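Local coordinates for protein beta-glucanase (Podospora anserina, PDB 4LE4) that probably hydrolyses beta-glucans as a family 131 glycoside hydrolase, and binds cellotriose, a short beta-1,4-linked glucose chain, at residues 117-120 with 121-125; 198-201 with 202-206. All blocks are in the same frame, centred on the assembly; numbering follows the deposited sequence.

Interaction 1: 117-120 with 121-125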
ATOM      1  N   ILE A 117      -6.656  -1.051   0.480  1.00  8.29           N
ATOM      2  CA  ILE A 117      -5.201  -1.142   0.405  1.00  7.29           C
ATOM      3  C   ILE A 117      -4.499   0.194   0.227  1.00  6.82           C
ATOM      4  O   ILE A 117      -4.922   0.995  -0.604  1.00  9.07           O
ATOM      5  CB  ILE A 117      -4.868  -2.034  -0.817  1.00  6.80           C
ATOM      6  CG1 ILE A 117      -5.613  -3.388  -0.672  1.00  7.56           C
ATOM      7  CG2 ILE A 117      -3.366  -2.242  -0.938  1.00  7.56           C
ATOM      8  CD1 ILE A 117      -5.760  -4.193  -1.965  1.00 10.96           C
ATOM      9  N   ALA A 118      -3.407   0.427   0.956  1.00  6.75           N
ATOM     10  CA  ALA A 118      -2.650   1.695   0.782  1.00  6.62           C
ATOM     11  C   ALA A 118      -3.599   2.911   0.879  1.00  6.46           C
ATOM     12  O   ALA A 118      -3.565   3.852   0.065  1.00  9.34           O
ATOM     13  CB  ALA A 118      -1.968   1.684  -0.556  1.00  5.37           C
ATOM     14  N   PHE A 119      -4.413   2.899   1.913  1.00  8.78           N
ATOM     15  CA  PHE A 119      -5.426   3.936   2.102  1.00  9.24           C
ATOM     16  C   PHE A 119      -5.093   4.988   3.117  1.00  8.25           C
ATOM     17  O   PHE A 119      -4.338   4.734   4.067  1.00  7.28           O
ATOM     18  CB  PHE A 119      -6.760   3.269   2.527  1.00  9.68           C
ATOM     19  CG  PHE A 119      -6.681   2.486   3.852  1.00 10.59           C
ATOM     20  CD1 PHE A 119      -6.361   1.117   3.862  1.00 10.53           C
ATOM     21  CD2 PHE A 119      -6.957   3.114   5.061  1.00  9.11           C
ATOM     22  CE1 PHE A 119      -6.328   0.396   5.076  1.00 11.96           C
ATOM     23  CE2 PHE A 119      -6.929   2.413   6.283  1.00 11.48           C
ATOM     24  CZ  PHE A 119      -6.612   1.050   6.291  1.00 10.60           C
ATOM     25  N   PHE A 120      -5.657   6.193   2.927  1.00  7.53           N
ATOM     26  CA  PHE A 120      -5.495   7.239   3.931  1.00  8.09           C
ATOM     27  C   PHE A 120      -6.594   7.008   4.966  1.00  8.20           C
ATOM     28  O   PHE A 120      -7.597   6.361   4.674  1.00  9.82           O
ATOM     29  CB  PHE A 120      -5.617   8.644   3.293  1.00  8.45           C
ATOM     30  CG  PHE A 120      -4.436   9.000   2.438  1.00  7.47           C
ATOM     31  CD1 PHE A 120      -3.334   9.646   3.000  1.00 10.58           C
ATOM     32  CD2 PHE A 120      -4.379   8.612   1.105  1.00  8.60           C
ATOM     33  CE1 PHE A 120      -2.191   9.896   2.259  1.00 10.43           C
ATOM     34  CE2 PHE A 120      -3.230   8.857   0.344  1.00 10.71           C
ATOM     35  CZ  PHE A 120      -2.119   9.509   0.944  1.00 10.96           C
ATOM     36  N   GLU A 121      -6.409   7.523   6.177  1.00  8.31           N
ATOM     37  CA  GLU A 121      -7.392   7.334   7.246  1.00 12.10           C
ATOM     38  C   GLU A 121      -8.823   7.810   6.920  1.00 11.69           C
ATOM     39  O   GLU A 121      -9.788   7.278   7.446  1.00 12.56           O
ATOM     40  CB  GLU A 121      -6.891   8.001   8.523  1.00 14.62           C
ATOM     41  CG  GLU A 121      -7.066   7.140   9.755  1.00 21.87           C
ATOM     42  CD  GLU A 121      -6.044   7.422  10.847  1.00 24.74           C
ATOM     43  OE1 GLU A 121      -4.869   6.964  10.745  1.00 24.56           O
ATOM     44  OE2 GLU A 121      -6.427   8.113  11.821  1.00 29.42           O
ATOM     45  N   SER A 122      -8.942   8.807   6.063  1.00 12.10           N
ATOM     46  CA  SER A 122     -10.270   9.315   5.666  1.00 13.11           C
ATOM     47  C   SER A 122     -10.753   8.592   4.407  1.00 12.37           C
ATOM     48  O   SER A 122     -11.855   8.833   3.892  1.00 11.79           O
ATOM     49  CB  SER A 122     -10.131  10.801   5.353  1.00 11.71           C
ATOM     50  OG  SER A 122      -9.358  10.947   4.192  1.00 13.27           O
ATOM     51  N   HIS A 123      -9.905   7.709   3.894  1.00 10.18           N
ATOM     52  CA  HIS A 123     -10.187   6.968   2.671  1.00  9.65           C
ATOM     53  C   HIS A 123     -10.459   7.850   1.443  1.00  9.40           C
ATOM     54  O   HIS A 123     -11.178   7.443   0.534  1.00  9.04           O
ATOM     55  CB  HIS A 123     -11.337   5.949   2.897  1.00 10.50           C
ATOM     56  CG  HIS A 123     -10.999   4.881   3.901  1.00 11.45           C
ATOM     57  ND1 HIS A 123     -11.072   5.076   5.266  1.00 14.68           N
ATOM     58  CD2 HIS A 123     -10.574   3.606   3.729  1.00 10.08           C
ATOM     59  CE1 HIS A 123     -10.711   3.964   5.893  1.00  8.73           C
ATOM     60  NE2 HIS A 123     -10.403   3.063   4.979  1.00 13.92           N
ATOM     61  N   PHE A 124      -9.821   9.021   1.372  1.00  9.97           N
ATOM     62  CA  PHE A 124     -10.072   9.899   0.228  1.00 10.01           C
ATOM     63  C   PHE A 124      -9.534   9.255  -1.021  1.00 10.02           C
ATOM     64  O   PHE A 124     -10.042   9.494  -2.120  1.00 10.12           O
ATOM     65  CB  PHE A 124      -9.539  11.325   0.447  1.00  8.89           C
ATOM     66  CG  PHE A 124      -8.039  11.464   0.456  1.00  8.83           C
ATOM     67  CD1 PHE A 124      -7.327  11.511  -0.727  1.00 10.70           C
ATOM     68  CD2 PHE A 124      -7.363  11.652   1.649  1.00 11.76           C
ATOM     69  CE1 PHE A 124      -5.945  11.749  -0.728  1.00 11.29           C
ATOM     70  CE2 PHE A 124      -5.984  11.896   1.669  1.00 14.13           C
ATOM     71  CZ  PHE A 124      -5.275  11.944   0.477  1.00  9.92           C
ATOM     72  N   THR A 125      -8.490   8.444  -0.857  1.00  7.39           N
ATOM     73  CA  THR A 125      -8.010   7.640  -1.990  1.00  6.42           C
ATOM     74  C   THR A 125      -7.419   6.326  -1.419  1.00  7.48           C
ATOM     75  O   THR A 125      -7.047   6.269  -0.252  1.00  8.00           O
ATOM     76  CB  THR A 125      -6.998   8.364  -2.896  1.00  8.43           C
ATOM     77  OG1 THR A 125      -6.894   7.634  -4.127  1.00  9.50           O
ATOM     78  CG2 THR A 125      -5.610   8.469  -2.229  1.00  6.28           C
TER
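Phe-120 and Phe-124 stack locally across a tight connection that links strand 115-120 to its antiparallel neighbour 125-129 in one sheet of the beta-sandwich. A type I turn from Phe-120 to His-123 begins the reversal. It is closed by His-123 N donating to Phe-120 O at 2.8 Å, from above the carbonyl plane. Thr-125, beyond the turn, accepts a weak bond from Phe-120 N through its O, at 3.5 Å. The two phenyl rings form an offset stack, centroids 4.3 Å apart and planes at 18°, with Phe-124 CZ above the centre of the Phe-120 ring. Phe-124 CG sits between its backbone N and carbonyl carbon (chi1 70°), which swings the ring back over Phe-120. Thr-125 CG2 meets the edge of the Phe-120 ring, 3.5 Å from CE2, while Thr-125 OG1 bonds to Cys-146 O. Away from this stack, the His-123 imidazole lies nearly parallel to the Phe-119 ring but slid along it, with NE2 3.4 Å from Phe-119 CD2; it also covers Phe-120 O with one face. With its second backbone bond weak, the loop probably depends mainly on the His-123 N bond and on packing of the buried Phe-120 ring, which also stacks on Trp-205.

Interaction 2: 198-201 with 202-206; sequences TSSN and GADWH
Ser-200 and Asp-204 are hydrogen-bonded across an ST turn in the loop that leads from strand 188-195 into strand 205-207. The turn is defined by Gly-202 N donating to Ser-200 OG, 3.0 Å away with an N-H...O angle of 156°. The same hydroxyl donates to Asp-204 OD1 at 2.6 Å, meeting the lone pair on the side of the other carboxylate oxygen. Ser-200 OG is thus acceptor and donor at once, so the hydroxyl bridges the Gly-202 N-H and the carboxylate. It is placed for this by its torsion, which sets OG anti to the serine N (chi1 170°) and beside the carbonyl carbon, from which the chain runs on to Gly-202.

Asp-204 points its side chain back at the preceding residues, and both of its oxygens are used. OD2 takes a weak bond from Asn-201 N at 3.3 Å, so the carboxylate grips the loop at two successive residues. With an alanine here, Ser-200 OG would probably lose its acceptor and be set free to turn, and Asn-201 N would lose its weak partner. Gly-202 takes a backbone shape that suits a residue lacking a side chain: a beta carbon on it would lie only 2.4 Å from Asn-201 O.

Outside the loop, Ser-200 O accepts from Asn-91 ND2, while the backbone of Asp-204 pairs with that of Glu-121, tying the far end of the loop to the neighbouring chain segment. One water adds to the network, donating to Ser-199 O at 2.8 Å and to Asp-204 OD2 at 2.6 Å.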
ATOM      1  N   THR A 198      -9.288  16.191   0.477  1.00 22.63           N
ATOM      2  CA  THR A 198      -8.002  15.662   0.821  1.00 27.57           C
ATOM      3  C   THR A 198      -7.689  16.307   2.163  1.00 31.61           C
ATOM      4  O   THR A 198      -7.359  17.488   2.244  1.00 36.76           O
ATOM      5  CB  THR A 198      -6.984  16.027  -0.274  1.00 27.20           C
ATOM      6  OG1 THR A 198      -5.825  15.212  -0.123  1.00 32.16           O
ATOM      7  CG2 THR A 198      -6.596  17.477  -0.213  1.00 22.58           C
ATOM      8  N   SER A 199      -7.885  15.560   3.229  1.00 33.01           N
ATOM      9  CA  SER A 199      -7.631  16.089   4.563  1.00 33.50           C
ATOM     10  C   SER A 199      -6.747  15.032   5.184  1.00 33.91           C
ATOM     11  O   SER A 199      -7.102  13.856   5.209  1.00 33.81           O
ATOM     12  CB  SER A 199      -8.948  16.233   5.340  1.00 34.01           C
ATOM     13  OG  SER A 199      -8.788  16.978   6.544  1.00 31.26           O
ATOM     14  N   SER A 200      -5.578  15.441   5.651  1.00 35.85           N
ATOM     15  CA  SER A 200      -4.645  14.491   6.240  1.00 36.31           C
ATOM     16  C   SER A 200      -3.727  15.198   7.199  1.00 37.31           C
ATOM     17  O   SER A 200      -3.425  16.371   7.005  1.00 37.48           O
ATOM     18  CB  SER A 200      -3.810  13.836   5.135  1.00 36.44           C
ATOM     19  OG  SER A 200      -2.734  13.075   5.662  1.00 35.27           O
ATOM     20  N   ASN A 201      -3.288  14.484   8.234  1.00 38.19           N
ATOM     21  CA  ASN A 201      -2.345  15.047   9.210  1.00 38.10           C
ATOM     22  C   ASN A 201      -0.928  14.596   8.863  1.00 37.04           C
ATOM     23  O   ASN A 201       0.024  14.976   9.541  1.00 38.07           O
ATOM     24  CB  ASN A 201      -2.593  14.521  10.600  1.00 38.60           C
ATOM     25  CG  ASN A 201      -1.819  13.244  10.851  1.00 40.23           C
ATOM     26  OD1 ASN A 201      -0.853  13.223  11.614  1.00 41.53           O
ATOM     27  ND2 ASN A 201      -2.218  12.179  10.174  1.00 37.58           N
ATOM     28  N   GLY A 202      -0.783  13.748   7.852  1.00 35.99           N
ATOM     29  CA  GLY A 202       0.552  13.289   7.486  1.00 34.01           C
ATOM     30  C   GLY A 202       0.987  12.037   8.224  1.00 33.48           C
ATOM     31  O   GLY A 202       2.011  11.457   7.889  1.00 36.46           O
ATOM     32  N   ALA A 203       0.236  11.634   9.248  1.00 31.89           N
ATOM     33  CA  ALA A 203       0.535  10.416   9.999  1.00 26.73           C
ATOM     34  C   ALA A 203      -0.725   9.591   9.851  1.00 23.94           C
ATOM     35  O   ALA A 203      -1.336   9.192  10.833  1.00 25.37           O
ATOM     36  CB  ALA A 203       0.776  10.726  11.454  1.00 27.80           C
ATOM     37  N   ASP A 204      -1.120   9.343   8.616  1.00 19.06           N
ATOM     38  CA  ASP A 204      -2.333   8.583   8.410  1.00 18.74           C
ATOM     39  C   ASP A 204      -2.437   7.861   7.075  1.00 14.40           C
ATOM     40  O   ASP A 204      -3.539   7.624   6.584  1.00 13.60           O
ATOM     41  CB  ASP A 204      -3.527   9.497   8.578  1.00 21.02           C
ATOM     42  CG  ASP A 204      -3.512  10.631   7.590  1.00 21.22           C
ATOM     43  OD1 ASP A 204      -2.543  10.740   6.818  1.00 22.86           O
ATOM     44  OD2 ASP A 204      -4.474  11.429   7.583  1.00 27.53           O
ATOM     45  N   TRP A 205      -1.298   7.535   6.480  1.00 10.22           N
ATOM     46  CA  TRP A 205      -1.332   6.765   5.248  1.00  9.22           C
ATOM     47  C   TRP A 205      -1.034   5.347   5.725  1.00  8.85           C
ATOM     48  O   TRP A 205       0.027   5.082   6.308  1.00  8.03           O
ATOM     49  CB  TRP A 205      -0.267   7.206   4.260  1.00  8.41           C
ATOM     50  CG  TRP A 205      -0.374   6.451   2.972  1.00  9.02           C
ATOM     51  CD1 TRP A 205      -1.524   6.080   2.318  1.00  8.22           C
ATOM     52  CD2 TRP A 205       0.709   5.991   2.163  1.00  9.15           C
ATOM     53  NE1 TRP A 205      -1.221   5.419   1.146  1.00  5.57           N
ATOM     54  CE2 TRP A 205       0.143   5.347   1.030  1.00  7.84           C
ATOM     55  CE3 TRP A 205       2.106   6.059   2.277  1.00 11.10           C
ATOM     56  CZ2 TRP A 205       0.919   4.777   0.034  1.00  7.80           C
ATOM     57  CZ3 TRP A 205       2.878   5.491   1.266  1.00  8.25           C
ATOM     58  CH2 TRP A 205       2.282   4.861   0.167  1.00  9.42           C
ATOM     59  N   HIS A 206      -1.952   4.440   5.435  1.00  9.87           N
ATOM     60  CA  HIS A 206      -1.844   3.063   5.894  1.00 11.05           C
ATOM     61  C   HIS A 206      -1.304   2.152   4.814  1.00 10.00           C
ATOM     62  O   HIS A 206      -2.014   1.768   3.900  1.00  9.07           O
ATOM     63  CB  HIS A 206      -3.216   2.569   6.367  1.00 10.16           C
ATOM     64  CG  HIS A 206      -3.739   3.305   7.558  1.00 13.43           C
ATOM     65  ND1 HIS A 206      -4.052   2.674   8.740  1.00 13.90           N
ATOM     66  CD2 HIS A 206      -3.994   4.622   7.754  1.00 15.66           C
ATOM     67  CE1 HIS A 206      -4.473   3.571   9.620  1.00 16.04           C
ATOM     68  NE2 HIS A 206      -4.445   4.762   9.044  1.00 16.26           N
TER
HETATM   69  O   HOH W   1      -6.694  11.291   6.283  1.00 19.58           O

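Overall arrangement
Interaction 1 comes first along the chain and interaction 2 follows well after it, yet their centres are only about 8 Å apart, on the same side of the chain's centre. Both reach one antiparallel sheet, in which strands 115-120 and 205-207 are neighbours: 117-125 is the end of the first strand with the loop after it, and 198-206 is a loop with the start of the second. They meet directly through Phe-119 O and His-206 N, a probable backbone hydrogen bond, through Glu-121 OE1 and His-206 NE2, and through packing of Phe-124 on Thr-198. A hairpin loop and a loop that crosses between the two sheets thus lie side by side within the catalytic domain.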